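PDB 3EEA: GAF domain/HD domain protein from Geobacter sulfurreducens, which is of unknown function but comprises the GAF domain of a longer protein that also carries an HD-type domain and may have phosphatase activity. Local coordinates for residues R23-L28 / V124-T129; K30-A35 / R105-L110. All blocks are in the same frame, centred on the assembly; numbering follows the deposited sequence.

Interaction 1: R23-L28 / V124-T129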
loop_
_atom_site.group_PDB
_atom_site.type_symbol
_atom_site.label_atom_id
_atom_site.label_comp_id
_atom_site.label_asym_id
_atom_site.label_seq_id
_atom_site.Cartn_x
_atom_site.Cartn_y
_atom_site.Cartn_z
ATOM N N ARG A 23 -3.026 8.832 -3.047
ATOM C CA ARG A 23 -3.811 9.050 -1.831
ATOM C C ARG A 23 -3.154 8.366 -0.609
ATOM O O ARG A 23 -3.043 8.963 0.509
ATOM C CB ARG A 23 -5.215 8.502 -2.076
ATOM C CG ARG A 23 -6.082 8.410 -0.916
ATOM C CD ARG A 23 -7.432 7.940 -1.415
ATOM N NE ARG A 23 -8.059 7.088 -0.431
ATOM C CZ ARG A 23 -8.690 7.553 0.629
ATOM N NH1 ARG A 23 -8.784 8.871 0.807
ATOM N NH2 ARG A 23 -9.244 6.704 1.502
ATOM N N LEU A 24 -2.772 7.108 -0.788
ATOM C CA LEU A 24 -2.178 6.340 0.311
ATOM C C LEU A 24 -0.851 6.947 0.772
ATOM O O LEU A 24 -0.624 7.070 1.984
ATOM C CB LEU A 24 -1.970 4.889 -0.085
ATOM C CG LEU A 24 -1.563 3.946 1.028
ATOM C CD1 LEU A 24 -2.582 4.009 2.166
ATOM C CD2 LEU A 24 -1.379 2.541 0.467
ATOM N N LEU A 25 0.012 7.329 -0.175
ATOM C CA LEU A 25 1.276 7.991 0.175
ATOM C C LEU A 25 0.990 9.253 0.989
ATOM O O LEU A 25 1.650 9.447 2.028
ATOM C CB LEU A 25 2.117 8.353 -1.022
ATOM C CG LEU A 25 2.681 7.146 -1.752
ATOM C CD1 LEU A 25 3.200 7.653 -3.122
ATOM C CD2 LEU A 25 3.757 6.430 -0.895
ATOM N N ARG A 26 0.043 10.072 0.536
ATOM C CA ARG A 26 -0.247 11.323 1.281
ATOM C C ARG A 26 -0.762 11.090 2.713
ATOM O O ARG A 26 -0.559 11.930 3.617
ATOM C CB ARG A 26 -1.162 12.246 0.493
ATOM C CG ARG A 26 -0.345 12.946 -0.580
ATOM C CD ARG A 26 -1.102 13.943 -1.433
ATOM N NE ARG A 26 -1.613 15.129 -0.732
ATOM C CZ ARG A 26 -0.904 16.213 -0.412
ATOM N NH1 ARG A 26 0.384 16.302 -0.679
ATOM N NH2 ARG A 26 -1.492 17.223 0.201
ATOM N N LYS A 27 -1.490 10.007 2.897
ATOM C CA LYS A 27 -1.986 9.607 4.210
ATOM C C LYS A 27 -0.906 9.013 5.107
ATOM O O LYS A 27 -1.001 9.091 6.359
ATOM C CB LYS A 27 -3.107 8.622 4.043
ATOM C CG LYS A 27 -4.375 9.251 3.505
ATOM C CD LYS A 27 -5.451 8.223 3.571
ATOM C CE LYS A 27 -6.666 8.671 2.840
ATOM N NZ LYS A 27 -7.658 7.597 3.055
ATOM N N LEU A 28 0.119 8.417 4.510
ATOM C CA LEU A 28 1.162 7.767 5.307
ATOM C C LEU A 28 2.367 8.655 5.601
ATOM O O LEU A 28 3.084 8.410 6.558
ATOM C CB LEU A 28 1.668 6.508 4.565
ATOM C CG LEU A 28 0.645 5.377 4.563
ATOM C CD1 LEU A 28 1.118 4.227 3.714
ATOM C CD2 LEU A 28 0.302 4.979 6.042
ATOM N N VAL A 124 8.000 8.936 -9.273
ATOM C CA VAL A 124 7.134 9.625 -8.301
ATOM C C VAL A 124 7.995 10.660 -7.607
ATOM O O VAL A 124 9.033 10.311 -6.998
ATOM C CB VAL A 124 6.554 8.640 -7.266
ATOM C CG1 VAL A 124 5.686 9.355 -6.210
ATOM C CG2 VAL A 124 5.745 7.551 -7.971
ATOM N N PHE A 125 7.593 11.921 -7.687
ATOM C CA PHE A 125 8.265 12.982 -6.953
ATOM C C PHE A 125 7.373 13.470 -5.799
ATOM O O PHE A 125 6.151 13.651 -5.964
ATOM C CB PHE A 125 8.557 14.110 -7.871
ATOM C CG PHE A 125 9.374 13.711 -9.091
ATOM C CD1 PHE A 125 10.748 13.631 -9.010
ATOM C CD2 PHE A 125 8.749 13.353 -10.287
ATOM C CE1 PHE A 125 11.500 13.262 -10.135
ATOM C CE2 PHE A 125 9.488 12.985 -11.421
ATOM C CZ PHE A 125 10.863 12.915 -11.329
ATOM N N MET A 126 7.971 13.635 -4.642
ATOM C CA MET A 126 7.264 14.043 -3.418
ATOM C C MET A 126 8.013 15.224 -2.867
ATOM O O MET A 126 9.228 15.249 -2.931
ATOM C CB MET A 126 7.238 12.910 -2.421
ATOM C CG MET A 126 6.358 11.718 -2.964
ATOM S SD MET A 126 6.279 10.345 -1.838
ATOM C CE MET A 126 5.390 10.992 -0.489
ATOM N N ALA A 127 7.268 16.223 -2.383
ATOM C CA ALA A 127 7.864 17.473 -1.946
ATOM C C ALA A 127 7.265 17.893 -0.620
ATOM O O ALA A 127 6.081 17.684 -0.376
ATOM C CB ALA A 127 7.611 18.595 -3.003
ATOM N N ARG A 128 8.100 18.493 0.197
ATOM C CA ARG A 128 7.625 19.346 1.277
ATOM C C ARG A 128 8.551 20.551 1.488
ATOM O O ARG A 128 9.680 20.606 0.946
ATOM C CB ARG A 128 7.315 18.563 2.554
ATOM C CG ARG A 128 8.269 17.680 3.004
ATOM C CD ARG A 128 7.611 16.728 4.020
ATOM N NE ARG A 128 8.633 16.161 4.823
ATOM C CZ ARG A 128 8.623 15.003 5.483
ATOM N NH1 ARG A 128 9.722 14.711 6.125
ATOM N NH2 ARG A 128 7.619 14.149 5.496
ATOM N N THR A 129 8.046 21.559 2.213
ATOM C CA THR A 129 8.799 22.801 2.335
ATOM C C THR A 129 10.002 22.519 3.166
ATOM O O THR A 129 9.953 21.653 4.042
ATOM C CB THR A 129 7.956 23.939 2.924
ATOM O OG1 THR A 129 7.330 23.488 4.130
ATOM C CG2 THR A 129 6.875 24.343 1.905
#
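L25 of the helix segment 23-28 lies over M126 of the strand 124-129 with their CA atoms 9.2 Å apart, a helix resting on a β-sheet. L25 is the helix residue that reaches down, and it touches two strand residues with different parts of its side chain. CB, at the root, meets the methyl end of M126 at 4.2 Å (L25 CB to M126 CE). One of the branches, CD1, lies against a methyl of V124, with L25 CD1 and V124 CG1 4.3 Å apart. The methionine runs straight out from the strand through CG, then turns at its sulfur (chi3 67°), which brings CE alongside the leucine root. V124 and M126, two residues apart, face the helix, whereas F125 between them faces the other way and lines the pocket that holds a polyether in the crystal. I34 of the neighbouring strand touches both L25 and V124, and the C-terminal helix 137-158 adds L146 against L25 and I143 against M126. This is the helix-covered back of the GAF-domain sheet; R23 and K27 form salt bridges with D145 of the second subunit. Everything that meets between the two segments is buried carbon, with 114 Å² covered in all; this contact is therefore purely apolar and would resist sliding only through the fit of the three side chains.

Interaction 2: K30-A35 / R105-L110; sequences KTRWIA and RNLCVL
L107 divides its two methyls between R32 and W33: CD2 goes to the arginine and CD1 to the indole, and it crosses each of these side chains at about a right angle. One touch is aliphatic, L107 CD2 lying 3.5 Å from R32 CD, where the arginine stem, extended from CG to NE, passes on its way outward. On the other branch, L107 CD1 sits 3.6 Å from W33 CZ2, and the same methyl is 3.8 Å from W33 NE1, so it meets the indole obliquely at the CE2 corner, between CZ2 and NE1. W33 gets there because its CG stands between the backbone N and the carbonyl carbon (chi1 51°), which swings the ring across toward L107. The two segments are not sheet neighbours: strand 119-129 runs between them, and W33 and L107 both touch the small A127 on it. R32 and W33 both face A127 in a classic β bulge, which is consistent with two consecutive residues meeting one leucine. Replacing L107 by an alanine would probably open a gap between the arginine stem and the indole and leave both without the methyls they rest on. All three residues line the polyether pocket of this GAF domain, with L54 beside W33; R32 NH2 makes a weak hydrogen bond to the bound molecule, probably picked up from the crystallisation liquor.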
loop_
_atom_site.group_PDB
_atom_site.type_symbol
_atom_site.label_atom_id
_atom_site.label_comp_id
_atom_site.label_asym_id
_atom_site.label_seq_id
_atom_site.Cartn_x
_atom_site.Cartn_y
_atom_site.Cartn_z
ATOM N N LYS A 30 3.747 12.777 5.545
ATOM C CA LYS A 30 3.404 14.214 5.403
ATOM C C LYS A 30 4.145 14.798 4.192
ATOM O O LYS A 30 5.379 14.714 4.079
ATOM C CB LYS A 30 3.752 14.994 6.687
ATOM C CG LYS A 30 2.870 14.571 7.848
ATOM C CD LYS A 30 3.181 15.298 9.182
ATOM C CE LYS A 30 2.227 14.835 10.320
ATOM N NZ LYS A 30 2.534 15.518 11.631
ATOM N N THR A 31 3.381 15.368 3.265
ATOM C CA THR A 31 3.945 15.908 2.036
ATOM C C THR A 31 3.139 17.130 1.590
ATOM O O THR A 31 1.929 17.232 1.886
ATOM C CB THR A 31 3.860 14.832 0.881
ATOM O OG1 THR A 31 2.490 14.660 0.476
ATOM C CG2 THR A 31 4.363 13.513 1.329
ATOM N N ARG A 32 3.778 18.063 0.901
ATOM C CA ARG A 32 3.049 19.158 0.276
ATOM C C ARG A 32 2.346 18.699 -1.016
ATOM O O ARG A 32 1.155 18.996 -1.277
ATOM C CB ARG A 32 4.024 20.268 0.020
ATOM C CG ARG A 32 3.461 21.527 -0.588
ATOM C CD ARG A 32 4.584 22.444 -0.910
ATOM N NE ARG A 32 4.112 23.616 -1.627
ATOM C CZ ARG A 32 3.611 24.700 -1.028
ATOM N NH1 ARG A 32 3.476 24.739 0.300
ATOM N NH2 ARG A 32 3.209 25.729 -1.765
ATOM N N TRP A 33 3.085 17.998 -1.857
ATOM C CA TRP A 33 2.495 17.455 -3.063
ATOM C C TRP A 33 3.277 16.249 -3.584
ATOM O O TRP A 33 4.388 15.962 -3.080
ATOM C CB TRP A 33 2.414 18.505 -4.143
ATOM C CG TRP A 33 3.605 19.260 -4.473
ATOM C CD1 TRP A 33 3.785 20.617 -4.242
ATOM C CD2 TRP A 33 4.737 18.855 -5.302
ATOM N NE1 TRP A 33 4.966 21.024 -4.756
ATOM C CE2 TRP A 33 5.580 19.983 -5.419
ATOM C CE3 TRP A 33 5.155 17.633 -5.864
ATOM C CZ2 TRP A 33 6.796 19.952 -6.112
ATOM C CZ3 TRP A 33 6.380 17.592 -6.563
ATOM C CH2 TRP A 33 7.198 18.745 -6.660
ATOM N N ILE A 34 2.631 15.551 -4.512
ATOM C CA ILE A 34 3.118 14.363 -5.211
ATOM C C ILE A 34 2.841 14.521 -6.699
ATOM O O ILE A 34 1.762 14.981 -7.094
ATOM C CB ILE A 34 2.415 13.056 -4.717
ATOM C CG1 ILE A 34 2.494 12.999 -3.196
ATOM C CG2 ILE A 34 3.010 11.823 -5.438
ATOM C CD1 ILE A 34 1.931 11.710 -2.511
ATOM N N ALA A 35 3.843 14.230 -7.517
ATOM C CA ALA A 35 3.747 14.344 -8.953
ATOM C C ALA A 35 4.241 13.037 -9.590
ATOM O O ALA A 35 5.394 12.654 -9.364
ATOM C CB ALA A 35 4.578 15.531 -9.443
ATOM N N ARG A 105 12.611 25.912 -5.200
ATOM C CA ARG A 105 13.588 26.501 -4.271
ATOM C C ARG A 105 13.201 26.381 -2.776
ATOM O O ARG A 105 14.071 26.283 -1.931
ATOM C CB ARG A 105 13.828 27.977 -4.616
ATOM C CG ARG A 105 12.784 28.926 -4.040
ATOM C CD ARG A 105 12.675 30.218 -4.811
ATOM N NE ARG A 105 11.550 30.979 -4.293
ATOM C CZ ARG A 105 10.289 30.885 -4.715
ATOM N NH1 ARG A 105 9.933 30.052 -5.697
ATOM N NH2 ARG A 105 9.367 31.648 -4.147
ATOM N N ASN A 106 11.907 26.380 -2.465
ATOM C CA ASN A 106 11.445 26.266 -1.071
ATOM C C ASN A 106 11.190 24.842 -0.597
ATOM O O ASN A 106 10.581 24.637 0.492
ATOM C CB ASN A 106 10.143 27.054 -0.861
ATOM C CG ASN A 106 10.361 28.557 -0.777
ATOM O OD1 ASN A 106 9.427 29.335 -1.031
ATOM N ND2 ASN A 106 11.577 28.975 -0.432
ATOM N N LEU A 107 11.625 23.858 -1.396
ATOM C CA LEU A 107 11.181 22.467 -1.210
ATOM C C LEU A 107 12.317 21.458 -1.009
ATOM O O LEU A 107 13.416 21.669 -1.488
ATOM C CB LEU A 107 10.302 22.065 -2.414
ATOM C CG LEU A 107 9.044 22.882 -2.736
ATOM C CD1 LEU A 107 8.400 22.471 -4.094
ATOM C CD2 LEU A 107 7.960 22.800 -1.680
ATOM N N CYS A 108 12.054 20.418 -0.212
ATOM C CA CYS A 108 12.865 19.218 -0.146
ATOM C C CYS A 108 12.173 18.268 -1.149
ATOM O O CYS A 108 10.956 18.086 -1.036
ATOM C CB CYS A 108 12.804 18.642 1.278
ATOM S SG CYS A 108 13.520 16.977 1.378
ATOM N N VAL A 109 12.910 17.695 -2.110
ATOM C CA VAL A 109 12.276 16.836 -3.160
ATOM C C VAL A 109 12.874 15.442 -3.209
ATOM O O VAL A 109 14.090 15.263 -3.296
ATOM C CB VAL A 109 12.276 17.469 -4.558
ATOM C CG1 VAL A 109 11.585 16.503 -5.575
ATOM C CG2 VAL A 109 11.623 18.887 -4.535
ATOM N N LEU A 110 11.996 14.455 -3.055
ATOM C CA LEU A 110 12.372 13.088 -3.139
ATOM C C LEU A 110 11.908 12.547 -4.499
ATOM O O LEU A 110 10.733 12.676 -4.842
ATOM C CB LEU A 110 11.748 12.310 -2.008
ATOM C CG LEU A 110 11.910 10.815 -2.018
ATOM C CD1 LEU A 110 13.358 10.402 -1.714
ATOM C CD2 LEU A 110 10.928 10.178 -1.003
#

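From the N terminus, helix 14-28 supplies the first segment of interaction 1, and a short turn then leads into strand 33-39, which opens interaction 2. The chain goes through 69 residues, including strand 46-52 and several short helices, before 105-110 closes interaction 2. It then turns back along strand 119-129, and 124-129 closes interaction 1, so interaction 2 is nested inside the larger loop. Their centres are 7 Å apart. The strand used by interaction 1 is hydrogen-bonded to both segments of interaction 2, with probable bonds from R32 N to A127 O and from C108 N to R128 O. Interaction 1 ties the helix to the sheet; interaction 2 bridges strands across its pocket face.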